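Long-range contact in beta-glucuronidase (Dictyoglomus thermophilum, PDB 6XXW), which probably hydrolyses beta-D-glucuronides, releasing glucuronic acid: residues A[367-372]-A[418-423]. Numbering follows the deposited sequence.
Sequences GLNLWN and ATYEDG
Ala418 sits against Leu368 and Asn369, where two loops of the TIM barrel domain meet. One loop follows strand 358-362, the other strand 408-415. Both loops leave the C-terminal ends of neighbouring parallel strands, the side on which TIM barrels carry their active sites. One hydrogen bond joins the segments. Ala418 N gives it to Leu368 O at 2.9 Å, and it is bent, with an angle of 135° at the hydrogen. The methyl of Ala418 lies close by, its CB 3.6 Å from Leu368 O. The same methyl meets the amide of Asn369, with Ala418 CB 4.0 Å from Asn369 CG. Asn369 has CG anti to its backbone N (chi1 -153°), and this brings the amide to Ala418. Ala418 also begins a type I turn to Glu421. Tyr420 has CG between its backbone N and carbonyl carbon (chi1 52°), and one face of its ring, near the rim, lies against Ala418 C. The Tyr420 hydroxyl lies near the end of the Asn369 side chain. The Tyr420 and Asn369 side chains cross at about a right angle. Glu421 adds a second link between the loops by accepting bonds from Val377 N and Phe378 N. The Asn369 side chain also lies about 3 Å from a Tris molecule, probably from the crystallisation liquor, which may mark a pocket. Shortening Asn369 to an alanine removes the amide, and is likely to leave a gap beside the Ala418 methyl and the Tyr420 hydroxyl. The contact thus combines one bent backbone bond with van der Waals contacts of Ala418, Asn369 and Tyr420.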
ATOM      1  N   GLY A 367     -11.527 -28.018  10.528  1.00 19.41           N
ATOM      2  CA  GLY A 367     -12.338 -27.423  11.563  1.00 19.85           C
ATOM      3  C   GLY A 367     -12.750 -28.371  12.665  1.00 20.84           C
ATOM      4  O   GLY A 367     -13.567 -27.988  13.514  1.00 19.92           O
ATOM      5  N   LEU A 368     -12.218 -29.593  12.676  1.00 15.68           N
ATOM      6  CA  LEU A 368     -12.525 -30.571  13.719  1.00 20.88           C
ATOM      7  C   LEU A 368     -11.595 -30.357  14.913  1.00 19.83           C
ATOM      8  O   LEU A 368     -10.855 -31.235  15.356  1.00 20.88           O
ATOM      9  CB  LEU A 368     -12.415 -31.988  13.167  1.00 18.30           C
ATOM     10  CG  LEU A 368     -13.594 -32.500  12.333  1.00 20.60           C
ATOM     11  CD1 LEU A 368     -13.661 -31.811  10.989  1.00 17.52           C
ATOM     12  CD2 LEU A 368     -13.484 -34.021  12.148  1.00 17.26           C
ATOM     13  N   ASN A 369     -11.658 -29.140  15.441  1.00 19.92           N
ATOM     14  CA  ASN A 369     -10.715 -28.729  16.468  1.00 21.30           C
ATOM     15  C   ASN A 369     -11.199 -27.430  17.081  1.00 25.52           C
ATOM     16  O   ASN A 369     -11.484 -26.466  16.363  1.00 25.96           O
ATOM     17  CB  ASN A 369      -9.313 -28.560  15.868  1.00 18.19           C
ATOM     18  CG  ASN A 369      -8.206 -28.783  16.878  1.00 27.25           C
ATOM     19  OD1 ASN A 369      -7.140 -29.298  16.534  1.00 29.87           O
ATOM     20  ND2 ASN A 369      -8.436 -28.373  18.113  1.00 28.72           N
ATOM     21  N   LEU A 370     -11.334 -27.417  18.393  1.00 29.81           N
ATOM     22  CA  LEU A 370     -11.621 -26.207  19.157  1.00 38.93           C
ATOM     23  C   LEU A 370     -10.336 -25.923  19.914  1.00 45.68           C
ATOM     24  O   LEU A 370     -10.070 -26.542  20.947  1.00 51.65           O
ATOM     25  CB  LEU A 370     -12.808 -26.397  20.095  1.00 36.51           C
ATOM     26  CG  LEU A 370     -14.003 -27.049  19.406  1.00 36.56           C
ATOM     27  CD1 LEU A 370     -15.044 -27.466  20.418  1.00 37.85           C
ATOM     28  CD2 LEU A 370     -14.578 -26.077  18.425  1.00 38.33           C
ATOM     29  N   TRP A 371      -9.524 -25.026  19.365  1.00 46.16           N
ATOM     30  CA  TRP A 371      -8.173 -24.773  19.854  1.00 54.47           C
ATOM     31  C   TRP A 371      -8.148 -24.586  21.367  1.00 50.44           C
ATOM     32  O   TRP A 371      -7.933 -23.474  21.861  1.00 51.83           O
ATOM     33  CB  TRP A 371      -7.603 -23.555  19.138  1.00 51.96           C
ATOM     34  CG  TRP A 371      -7.973 -23.512  17.685  1.00 51.23           C
ATOM     35  CD1 TRP A 371      -8.881 -22.679  17.089  1.00 50.92           C
ATOM     36  CD2 TRP A 371      -7.441 -24.337  16.640  1.00 43.36           C
ATOM     37  NE1 TRP A 371      -8.940 -22.932  15.738  1.00 41.58           N
ATOM     38  CE2 TRP A 371      -8.066 -23.945  15.437  1.00 41.99           C
ATOM     39  CE3 TRP A 371      -6.495 -25.367  16.602  1.00 48.25           C
ATOM     40  CZ2 TRP A 371      -7.773 -24.547  14.212  1.00 42.54           C
ATOM     41  CZ3 TRP A 371      -6.206 -25.967  15.378  1.00 40.51           C
ATOM     42  CH2 TRP A 371      -6.845 -25.557  14.205  1.00 39.34           C
ATOM     43  N   ASN A 372      -8.334 -25.694  22.092  1.00 48.36           N
ATOM     44  CA  ASN A 372      -8.658 -25.714  23.513  1.00 48.24           C
ATOM     45  C   ASN A 372      -8.915 -27.157  23.939  1.00 55.60           C
ATOM     46  O   ASN A 372      -9.886 -27.776  23.486  1.00 50.51           O
ATOM     47  CB  ASN A 372      -9.887 -24.843  23.792  1.00 51.91           C
ATOM     48  CG  ASN A 372     -10.121 -24.606  25.274  1.00 51.85           C
ATOM     49  OD1 ASN A 372     -10.073 -25.532  26.081  1.00 52.06           O
ATOM     50  ND2 ASN A 372     -10.378 -23.354  25.635  1.00 45.30           N
ATOM     51  N   ALA A 418      -8.447 -32.685  15.938  1.00 18.43           N
ATOM     52  CA  ALA A 418      -8.008 -32.872  17.330  1.00 23.19           C
ATOM     53  C   ALA A 418      -7.634 -34.339  17.563  1.00 18.26           C
ATOM     54  O   ALA A 418      -8.280 -35.082  18.309  1.00 20.69           O
ATOM     55  CB  ALA A 418      -9.081 -32.402  18.302  1.00 18.99           C
ATOM     56  N   THR A 419      -6.538 -34.743  16.910  1.00 18.08           N
ATOM     57  CA  THR A 419      -6.101 -36.131  16.852  1.00 22.00           C
ATOM     58  C   THR A 419      -5.491 -36.618  18.163  1.00 20.25           C
ATOM     59  O   THR A 419      -5.153 -37.801  18.264  1.00 20.66           O
ATOM     60  CB  THR A 419      -5.080 -36.309  15.723  1.00 17.25           C
ATOM     61  OG1 THR A 419      -4.027 -35.349  15.894  1.00 20.35           O
ATOM     62  CG2 THR A 419      -5.734 -36.129  14.327  1.00 16.75           C
ATOM     63  N   TYR A 420      -5.323 -35.740  19.152  1.00 19.64           N
ATOM     64  CA  TYR A 420      -4.870 -36.158  20.474  1.00 19.91           C
ATOM     65  C   TYR A 420      -6.000 -36.772  21.302  1.00 26.54           C
ATOM     66  O   TYR A 420      -5.733 -37.429  22.314  1.00 27.29           O
ATOM     67  CB  TYR A 420      -4.247 -34.954  21.200  1.00 19.97           C
ATOM     68  CG  TYR A 420      -5.164 -33.750  21.214  1.00 25.69           C
ATOM     69  CD1 TYR A 420      -6.183 -33.649  22.151  1.00 27.57           C
ATOM     70  CD2 TYR A 420      -5.039 -32.736  20.266  1.00 27.63           C
ATOM     71  CE1 TYR A 420      -7.049 -32.566  22.154  1.00 28.47           C
ATOM     72  CE2 TYR A 420      -5.904 -31.647  20.262  1.00 29.08           C
ATOM     73  CZ  TYR A 420      -6.902 -31.570  21.216  1.00 30.21           C
ATOM     74  OH  TYR A 420      -7.771 -30.504  21.235  1.00 36.83           O
ATOM     75  N   GLU A 421      -7.252 -36.580  20.898  1.00 20.97           N
ATOM     76  CA  GLU A 421      -8.379 -37.135  21.642  1.00 24.61           C
ATOM     77  C   GLU A 421      -8.510 -38.642  21.421  1.00 23.88           C
ATOM     78  O   GLU A 421      -8.309 -39.147  20.312  1.00 26.26           O
ATOM     79  CB  GLU A 421      -9.685 -36.447  21.230  1.00 21.02           C
ATOM     80  CG  GLU A 421      -9.707 -34.942  21.426  1.00 21.02           C
ATOM     81  CD  GLU A 421     -11.093 -34.350  21.201  1.00 23.25           C
ATOM     82  OE1 GLU A 421     -12.044 -35.123  20.987  1.00 23.88           O
ATOM     83  OE2 GLU A 421     -11.233 -33.112  21.233  1.00 27.08           O
ATOM     84  N   ASP A 422      -8.885 -39.357  22.487  1.00 30.72           N
ATOM     85  CA  ASP A 422      -9.169 -40.792  22.387  1.00 36.10           C
ATOM     86  C   ASP A 422     -10.174 -41.097  21.283  1.00 28.00           C
ATOM     87  O   ASP A 422      -9.997 -42.044  20.509  1.00 30.57           O
ATOM     88  CB  ASP A 422      -9.701 -41.316  23.722  1.00 39.37           C
ATOM     89  CG  ASP A 422      -8.605 -41.521  24.751  1.00 54.54           C
ATOM     90  OD1 ASP A 422      -8.574 -42.600  25.380  1.00 65.43           O
ATOM     91  OD2 ASP A 422      -7.776 -40.602  24.935  1.00 54.74           O
ATOM     92  N   GLY A 423     -11.261 -40.323  21.223  1.00 23.65           N
ATOM     93  CA  GLY A 423     -12.290 -40.523  20.213  1.00 19.54           C
ATOM     94  C   GLY A 423     -11.821 -40.329  18.779  1.00 27.63           C
ATOM     95  O   GLY A 423     -12.446 -40.864  17.855  1.00 23.97           O
TER